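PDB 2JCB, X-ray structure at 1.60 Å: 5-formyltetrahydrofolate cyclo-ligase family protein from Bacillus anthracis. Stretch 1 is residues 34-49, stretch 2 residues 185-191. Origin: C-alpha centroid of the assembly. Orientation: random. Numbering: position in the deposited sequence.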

ATOM      1  N   THR A  34      -2.352 -16.971   7.174  1.00 27.05           N
ATOM      2  CA  THR A  34      -3.839 -17.037   7.268  1.00 26.99           C
ATOM      3  C   THR A  34      -4.510 -15.674   7.069  1.00 27.78           C
ATOM      4  O   THR A  34      -5.417 -15.531   6.219  1.00 28.31           O
ATOM      5  N   LEU A  35      -4.019 -14.659   7.782  1.00 27.53           N
ATOM      6  CA  LEU A  35      -4.580 -13.301   7.710  1.00 27.67           C
ATOM      7  C   LEU A  35      -4.357 -12.725   6.299  1.00 28.23           C
ATOM      8  O   LEU A  35      -5.258 -12.106   5.718  1.00 28.65           O
ATOM      9  N   SER A  36      -3.175 -12.955   5.721  1.00 27.13           N
ATOM     10  CA  SER A  36      -2.934 -12.406   4.366  1.00 29.48           C
ATOM     11  C   SER A  36      -3.927 -13.024   3.381  1.00 30.71           C
ATOM     12  O   SER A  36      -4.456 -12.313   2.523  1.00 30.74           O
ATOM     13  N   GLU A  37      -4.145 -14.332   3.528  1.00 30.56           N
ATOM     14  CA  GLU A  37      -5.112 -15.091   2.709  1.00 32.56           C
ATOM     15  C   GLU A  37      -6.541 -14.527   2.847  1.00 31.41           C
ATOM     16  O   GLU A  37      -7.235 -14.343   1.825  1.00 30.66           O
ATOM     17  N   GLN A  38      -6.960 -14.293   4.100  1.00 29.33           N
ATOM     18  CA  GLN A  38      -8.325 -13.774   4.377  1.00 29.73           C
ATOM     19  C   GLN A  38      -8.522 -12.395   3.767  1.00 29.40           C
ATOM     20  O   GLN A  38      -9.567 -12.103   3.177  1.00 28.75           O
ATOM     21  N   ILE A  39      -7.499 -11.536   3.888  1.00 26.77           N
ATOM     22  CA  ILE A  39      -7.611 -10.141   3.525  1.00 26.80           C
ATOM     23  C   ILE A  39      -7.749 -10.109   2.025  1.00 26.49           C
ATOM     24  O   ILE A  39      -8.629  -9.382   1.507  1.00 28.78           O
ATOM     25  N   VAL A  40      -6.904 -10.876   1.326  1.00 29.72           N
ATOM     26  CA  VAL A  40      -6.938 -10.869  -0.141  1.00 29.77           C
ATOM     27  C   VAL A  40      -8.190 -11.512  -0.704  1.00 30.21           C
ATOM     28  O   VAL A  40      -8.732 -11.013  -1.682  1.00 30.87           O
ATOM     29  N   PHE A  41      -8.701 -12.528  -0.029  1.00 28.15           N
ATOM     30  CA  PHE A  41      -9.954 -13.154  -0.484  1.00 30.45           C
ATOM     31  C   PHE A  41     -11.015 -12.016  -0.476  1.00 29.45           C
ATOM     32  O   PHE A  41     -11.799 -11.904  -1.432  1.00 29.68           O
ATOM     33  N   SER A  42     -11.023 -11.176   0.546  1.00 29.28           N
ATOM     34  CA  SER A  42     -12.031 -10.105   0.672  1.00 27.90           C
ATOM     35  C   SER A  42     -11.796  -9.032  -0.418  1.00 28.89           C
ATOM     36  O   SER A  42     -12.746  -8.572  -1.075  1.00 27.64           O
ATOM     37  N   LEU A  43     -10.526  -8.693  -0.645  1.00 28.61           N
ATOM     38  CA  LEU A  43     -10.168  -7.801  -1.795  1.00 28.56           C
ATOM     39  C   LEU A  43     -10.810  -8.232  -3.116  1.00 28.59           C
ATOM     40  O   LEU A  43     -11.389  -7.379  -3.808  1.00 28.45           O
ATOM     41  N   TYR A  44     -10.710  -9.521  -3.486  1.00 28.68           N
ATOM     42  CA  TYR A  44     -11.149  -9.966  -4.794  1.00 28.89           C
ATOM     43  C   TYR A  44     -12.674  -9.905  -4.911  1.00 29.94           C
ATOM     44  O   TYR A  44     -13.191  -9.997  -5.992  1.00 32.04           O
ATOM     45  N   GLU A  45     -13.375  -9.796  -3.787  1.00 28.99           N
ATOM     46  CA  GLU A  45     -14.846  -9.637  -3.818  1.00 29.14           C
ATOM     47  C   GLU A  45     -15.301  -8.189  -4.032  1.00 28.62           C
ATOM     48  O   GLU A  45     -16.496  -7.963  -4.242  1.00 27.89           O
ATOM     49  N   GLN A  46     -14.369  -7.235  -3.936  1.00 27.61           N
ATOM     50  CA  GLN A  46     -14.685  -5.802  -3.970  1.00 27.65           C
ATOM     51  C   GLN A  46     -15.004  -5.384  -5.407  1.00 28.55           C
ATOM     52  O   GLN A  46     -14.339  -5.836  -6.403  1.00 29.10           O
ATOM     53  N   LYS A  47     -16.056  -4.572  -5.528  1.00 27.34           N
ATOM     54  CA  LYS A  47     -16.442  -4.038  -6.847  1.00 27.96           C
ATOM     55  C   LYS A  47     -15.256  -3.364  -7.567  1.00 28.93           C
ATOM     56  O   LYS A  47     -15.082  -3.559  -8.766  1.00 29.57           O
ATOM     57  N   GLU A  48     -14.468  -2.576  -6.851  1.00 29.29           N
ATOM     58  CA  GLU A  48     -13.381  -1.841  -7.469  1.00 32.60           C
ATOM     59  C   GLU A  48     -12.242  -2.736  -7.942  1.00 32.30           C
ATOM     60  O   GLU A  48     -11.564  -2.370  -8.891  1.00 33.58           O
ATOM     61  N   TRP A  49     -12.079  -3.917  -7.337  1.00 31.61           N
ATOM     62  CA  TRP A  49     -11.162  -4.942  -7.890  1.00 31.20           C
ATOM     63  C   TRP A  49     -11.685  -5.499  -9.193  1.00 31.37           C
ATOM     64  O   TRP A  49     -11.010  -5.482 -10.224  1.00 30.49           O
ATOM     65  N   GLU A 185      -9.571   5.668   0.633  1.00 29.56           N
ATOM     66  CA  GLU A 185     -11.024   5.553   0.552  1.00 29.99           C
ATOM     67  C   GLU A 185     -11.592   4.311   1.240  1.00 29.23           C
ATOM     68  O   GLU A 185     -12.771   4.278   1.571  1.00 30.52           O
ATOM     69  N   LYS A 186     -10.794   3.279   1.353  1.00 28.78           N
ATOM     70  CA  LYS A 186     -11.275   2.008   1.922  1.00 28.46           C
ATOM     71  C   LYS A 186     -10.123   1.255   2.530  1.00 29.32           C
ATOM     72  O   LYS A 186      -8.997   1.277   1.997  1.00 28.92           O
ATOM     73  N   ILE A 187     -10.386   0.582   3.648  1.00 28.73           N
ATOM     74  CA  ILE A 187      -9.359  -0.254   4.300  1.00 28.82           C
ATOM     75  C   ILE A 187     -10.029  -1.657   4.415  1.00 30.43           C
ATOM     76  O   ILE A 187     -11.180  -1.756   4.879  1.00 31.87           O
ATOM     77  N   ILE A 188      -9.344  -2.701   3.961  1.00 28.09           N
ATOM     78  CA  ILE A 188      -9.794  -4.086   4.114  1.00 29.41           C
ATOM     79  C   ILE A 188      -8.903  -4.759   5.165  1.00 29.92           C
ATOM     80  O   ILE A 188      -7.669  -4.799   4.977  1.00 30.96           O
ATOM     81  N   THR A 189      -9.509  -5.302   6.220  1.00 29.64           N
ATOM     82  CA  THR A 189      -8.810  -6.087   7.239  1.00 28.66           C
ATOM     83  C   THR A 189      -9.394  -7.479   7.206  1.00 29.05           C
ATOM     84  O   THR A 189     -10.294  -7.782   6.371  1.00 26.79           O
ATOM     85  N   GLU A 190      -8.959  -8.341   8.129  1.00 26.39           N
ATOM     86  CA  GLU A 190      -9.497  -9.696   8.104  1.00 26.88           C
ATOM     87  C   GLU A 190     -10.915  -9.716   8.727  1.00 27.48           C
ATOM     88  O   GLU A 190     -11.579 -10.752   8.704  1.00 29.04           O
ATOM     89  N   LYS A 191     -11.309  -8.617   9.350  1.00 26.13           N
ATOM     90  CA  LYS A 191     -12.581  -8.499  10.052  1.00 27.64           C
ATOM     91  C   LYS A 191     -13.649  -7.742   9.227  1.00 26.97           C
ATOM     92  O   LYS A 191     -14.810  -7.719   9.641  1.00 27.61           O
TER

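Helix 34-44 passes over strand 186-189 with a closest axial approach of 7.8 Å and an angle of 136° between their directions, and the side chains between them divide into an apolar centre and a polar end. Ile188 occupies the centre. Its CB points toward the helix, and the m,t rotamer extends CD1 to 3.8 Å from Leu43 CA and 3.8 Å from Gln46 CG, while CG2 lies 3.5 Å from Ser42 OG and 3.8 Å from the carbonyl O of Ile39. Leu43 (t,p) approaches from the side, its CD1 4.1 Å from Ile188 CD1. Ile39, also m,t, leaves the helix sideways; its CG1 rests 3.6 Å from Glu190 N, so that it packs largely on the backbone of Thr189 and Glu190.

Beyond Ile39, Glu190 adopts p,m and offers its aliphatic portion to the helix: CG is 3.5 Å from Leu35 CD2, which the m,t rotamer of Leu35 brings closer than its sideways CB would suggest, and CB is 3.6 Å from Gln38 OE1. The carboxylate of Glu190 finds its hydrogen bonds elsewhere in the structure.

At the other end, Lys186 has chi1, chi2 and chi4 in t and chi3 in m, a bend that carries NZ to the side chains of Gln46 and Glu48, past helix 34-44. NZ donates to Gln46 OE1 at 2.8 Å and forms a salt bridge with Glu48, 2.9 Å to OE2, with a weak hydrogen bond of 3.1 Å to OE1. Gln46, the N-cap residue of the next helix, folds back as m,m; its NE2 donates to Ser42 O (3.0 Å), fixing the amide with OE1 available to the lysine. Ser42, with chi1 t, places OG 2.5 Å from the O of water 1, which donates to Thr189 O at 3.0 Å and so bridges the two stretches.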

ATOM      1  CB  THR A  34      -4.275 -17.669   8.623  1.00 25.20           C
ATOM      2  OG1 THR A  34      -3.675 -18.957   8.777  1.00 24.98           O
ATOM      3  CG2 THR A  34      -5.798 -17.854   8.675  1.00 25.63           C
ATOM      4  CB  LEU A  35      -3.989 -12.393   8.796  1.00 29.50           C
ATOM      5  CG  LEU A  35      -4.281 -12.623  10.280  1.00 32.01           C
ATOM      6  CD1 LEU A  35      -3.556 -11.651  11.174  1.00 32.82           C
ATOM      7  CD2 LEU A  35      -5.759 -12.558  10.587  1.00 36.92           C
ATOM      8  CB  SER A  36      -1.521 -12.690   3.853  1.00 29.58           C
ATOM      9  OG  SER A  36      -0.616 -11.781   4.459  1.00 31.56           O
ATOM     10  CB  GLU A  37      -5.086 -16.570   3.124  1.00 31.61           C
ATOM     11  CG  GLU A  37      -4.080 -17.351   2.286  1.00 35.72           C
ATOM     12  CD  GLU A  37      -3.589 -18.719   2.879  1.00 38.22           C
ATOM     13  OE1 GLU A  37      -4.210 -19.280   3.841  1.00 44.05           O
ATOM     14  OE2 GLU A  37      -2.558 -19.227   2.337  1.00 42.96           O
ATOM     15  CB  GLN A  38      -8.617 -13.743   5.878  1.00 29.98           C
ATOM     16  CG  GLN A  38      -8.718 -15.145   6.411  1.00 32.85           C
ATOM     17  CD  GLN A  38      -8.944 -15.207   7.912  1.00 33.71           C
ATOM     18  OE1 GLN A  38      -9.026 -14.182   8.582  1.00 39.15           O
ATOM     19  NE2 GLN A  38      -9.026 -16.437   8.451  1.00 37.40           N
ATOM     20  CB  ILE A  39      -6.420  -9.368   3.980  1.00 26.02           C
ATOM     21  CG1 ILE A  39      -6.548  -9.146   5.510  1.00 26.17           C
ATOM     22  CG2 ILE A  39      -6.290  -8.060   3.262  1.00 27.26           C
ATOM     23  CD1 ILE A  39      -5.241  -8.723   6.233  1.00 30.55           C
ATOM     24  CB  VAL A  40      -5.618 -11.365  -0.861  1.00 30.93           C
ATOM     25  CG1 VAL A  40      -4.436 -10.446  -0.386  1.00 29.99           C
ATOM     26  CG2 VAL A  40      -5.387 -12.859  -0.722  1.00 33.74           C
ATOM     27  CB  PHE A  41     -10.337 -14.308   0.454  1.00 30.93           C
ATOM     28  CG  PHE A  41     -11.702 -14.873   0.213  1.00 34.78           C
ATOM     29  CD1 PHE A  41     -11.852 -15.981  -0.596  1.00 37.39           C
ATOM     30  CD2 PHE A  41     -12.835 -14.302   0.807  1.00 37.56           C
ATOM     31  CE1 PHE A  41     -13.110 -16.531  -0.848  1.00 37.75           C
ATOM     32  CE2 PHE A  41     -14.100 -14.856   0.579  1.00 39.31           C
ATOM     33  CZ  PHE A  41     -14.227 -15.959  -0.252  1.00 38.61           C
ATOM     34  CB  SER A  42     -11.931  -9.493   2.049  1.00 30.18           C
ATOM     35  OG  SER A  42     -12.863  -8.408   2.242  1.00 34.37           O
ATOM     36  CB  LEU A  43      -8.631  -7.754  -2.024  1.00 29.98           C
ATOM     37  CG  LEU A  43      -8.208  -7.045  -3.360  1.00 29.72           C
ATOM     38  CD1 LEU A  43      -8.570  -5.561  -3.256  1.00 32.53           C
ATOM     39  CD2 LEU A  43      -6.649  -7.166  -3.456  1.00 30.21           C
ATOM     40  CB  TYR A  44     -10.714 -11.390  -5.042  1.00 28.76           C
ATOM     41  CG  TYR A  44      -9.220 -11.647  -4.912  1.00 26.28           C
ATOM     42  CD1 TYR A  44      -8.289 -10.617  -5.124  1.00 27.44           C
ATOM     43  CD2 TYR A  44      -8.761 -12.906  -4.497  1.00 27.86           C
ATOM     44  CE1 TYR A  44      -6.899 -10.850  -4.974  1.00 30.33           C
ATOM     45  CE2 TYR A  44      -7.377 -13.178  -4.354  1.00 31.72           C
ATOM     46  CZ  TYR A  44      -6.453 -12.141  -4.594  1.00 31.74           C
ATOM     47  OH  TYR A  44      -5.081 -12.384  -4.443  1.00 30.22           O
ATOM     48  CB  GLU A  45     -15.456 -10.157  -2.527  1.00 29.65           C
ATOM     49  CG  GLU A  45     -15.320 -11.666  -2.370  1.00 31.70           C
ATOM     50  CD  GLU A  45     -16.248 -12.203  -1.298  1.00 38.50           C
ATOM     51  OE1 GLU A  45     -16.710 -11.392  -0.449  1.00 41.52           O
ATOM     52  OE2 GLU A  45     -16.526 -13.418  -1.301  1.00 37.05           O
ATOM     53  CB  GLN A  46     -13.562  -4.904  -3.347  1.00 27.73           C
ATOM     54  CG  GLN A  46     -13.200  -5.255  -1.856  1.00 27.64           C
ATOM     55  CD  GLN A  46     -14.401  -5.289  -0.970  1.00 28.62           C
ATOM     56  OE1 GLN A  46     -15.147  -4.320  -0.876  1.00 32.22           O
ATOM     57  NE2 GLN A  46     -14.635  -6.434  -0.321  1.00 29.57           N
ATOM     58  CB  LYS A  47     -17.606  -3.073  -6.671  1.00 27.53           C
ATOM     59  CG  LYS A  47     -18.031  -2.318  -7.924  1.00 28.92           C
ATOM     60  CD  LYS A  47     -19.215  -1.406  -7.520  1.00 31.15           C
ATOM     61  CE  LYS A  47     -19.500  -0.347  -8.578  1.00 33.80           C
ATOM     62  NZ  LYS A  47     -20.328  -0.968  -9.603  1.00 37.16           N
ATOM     63  CB  GLU A  48     -12.859  -0.711  -6.596  1.00 33.35           C
ATOM     64  CG  GLU A  48     -12.318  -1.161  -5.290  1.00 35.72           C
ATOM     65  CD  GLU A  48     -13.344  -1.093  -4.172  1.00 38.99           C
ATOM     66  OE1 GLU A  48     -14.505  -1.528  -4.354  1.00 35.93           O
ATOM     67  OE2 GLU A  48     -12.967  -0.608  -3.094  1.00 39.37           O
ATOM     68  CB  TRP A  49     -10.955  -6.095  -6.876  1.00 31.13           C
ATOM     69  CG  TRP A  49     -10.179  -7.261  -7.467  1.00 30.77           C
ATOM     70  CD1 TRP A  49     -10.687  -8.338  -8.109  1.00 31.37           C
ATOM     71  CD2 TRP A  49      -8.745  -7.379  -7.543  1.00 30.83           C
ATOM     72  NE1 TRP A  49      -9.662  -9.165  -8.541  1.00 33.92           N
ATOM     73  CE2 TRP A  49      -8.460  -8.595  -8.193  1.00 31.33           C
ATOM     74  CE3 TRP A  49      -7.689  -6.581  -7.079  1.00 30.64           C
ATOM     75  CZ2 TRP A  49      -7.131  -9.043  -8.426  1.00 30.43           C
ATOM     76  CZ3 TRP A  49      -6.364  -7.013  -7.304  1.00 32.20           C
ATOM     77  CH2 TRP A  49      -6.111  -8.225  -7.990  1.00 31.58           C
ATOM     78  CB  GLU A 185     -11.484   5.533  -0.904  1.00 30.71           C
ATOM     79  CG  GLU A 185     -11.328   6.878  -1.527  1.00 32.26           C
ATOM     80  CD  GLU A 185     -11.566   6.839  -3.038  1.00 37.71           C
ATOM     81  OE1 GLU A 185     -11.450   5.771  -3.694  1.00 36.04           O
ATOM     82  OE2 GLU A 185     -11.851   7.905  -3.578  1.00 42.08           O
ATOM     83  CB  LYS A 186     -11.840   1.140   0.794  1.00 29.63           C
ATOM     84  CG  LYS A 186     -12.361  -0.261   1.325  1.00 31.83           C
ATOM     85  CD  LYS A 186     -12.902  -1.121   0.207  1.00 33.09           C
ATOM     86  CE  LYS A 186     -14.321  -0.677  -0.183  1.00 37.30           C
ATOM     87  NZ  LYS A 186     -14.915  -1.563  -1.234  1.00 33.52           N
ATOM     88  CB  ILE A 187      -8.860   0.288   5.680  1.00 28.04           C
ATOM     89  CG1 ILE A 187      -8.247   1.710   5.522  1.00 27.76           C
ATOM     90  CG2 ILE A 187      -7.807  -0.664   6.294  1.00 30.48           C
ATOM     91  CD1 ILE A 187      -8.526   2.590   6.630  1.00 34.66           C
ATOM     92  CB  ILE A 188      -9.674  -4.826   2.798  1.00 29.11           C
ATOM     93  CG1 ILE A 188     -10.449  -4.089   1.681  1.00 32.11           C
ATOM     94  CG2 ILE A 188     -10.189  -6.242   2.955  1.00 29.35           C
ATOM     95  CD1 ILE A 188     -10.192  -4.664   0.387  1.00 32.96           C
ATOM     96  CB  THR A 189      -8.968  -5.502   8.671  1.00 29.11           C
ATOM     97  OG1 THR A 189     -10.308  -5.738   9.131  1.00 30.06           O
ATOM     98  CG2 THR A 189      -8.631  -3.983   8.727  1.00 30.85           C
ATOM     99  CB  GLU A 190      -8.569 -10.667   8.859  1.00 27.02           C
ATOM    100  CG  GLU A 190      -8.536 -10.455  10.402  1.00 25.96           C
ATOM    101  CD  GLU A 190      -7.578  -9.360  10.890  1.00 29.87           C
ATOM    102  OE1 GLU A 190      -7.129  -8.473  10.149  1.00 29.49           O
ATOM    103  OE2 GLU A 190      -7.301  -9.389  12.083  1.00 28.88           O
ATOM    104  CB  LYS A 191     -12.372  -7.707  11.369  1.00 26.93           C
ATOM    105  CG  LYS A 191     -11.592  -8.361  12.502  1.00 31.49           C
ATOM    106  CD  LYS A 191     -11.562  -7.407  13.665  1.00 31.62           C
ATOM    107  CE  LYS A 191     -10.699  -7.956  14.734  1.00 37.66           C
ATOM    108  NZ  LYS A 191     -10.987  -7.255  16.015  1.00 41.99           N
TER
HETATM  109  O   HOH W   1     -12.821  -8.037   4.719  1.00 24.67           O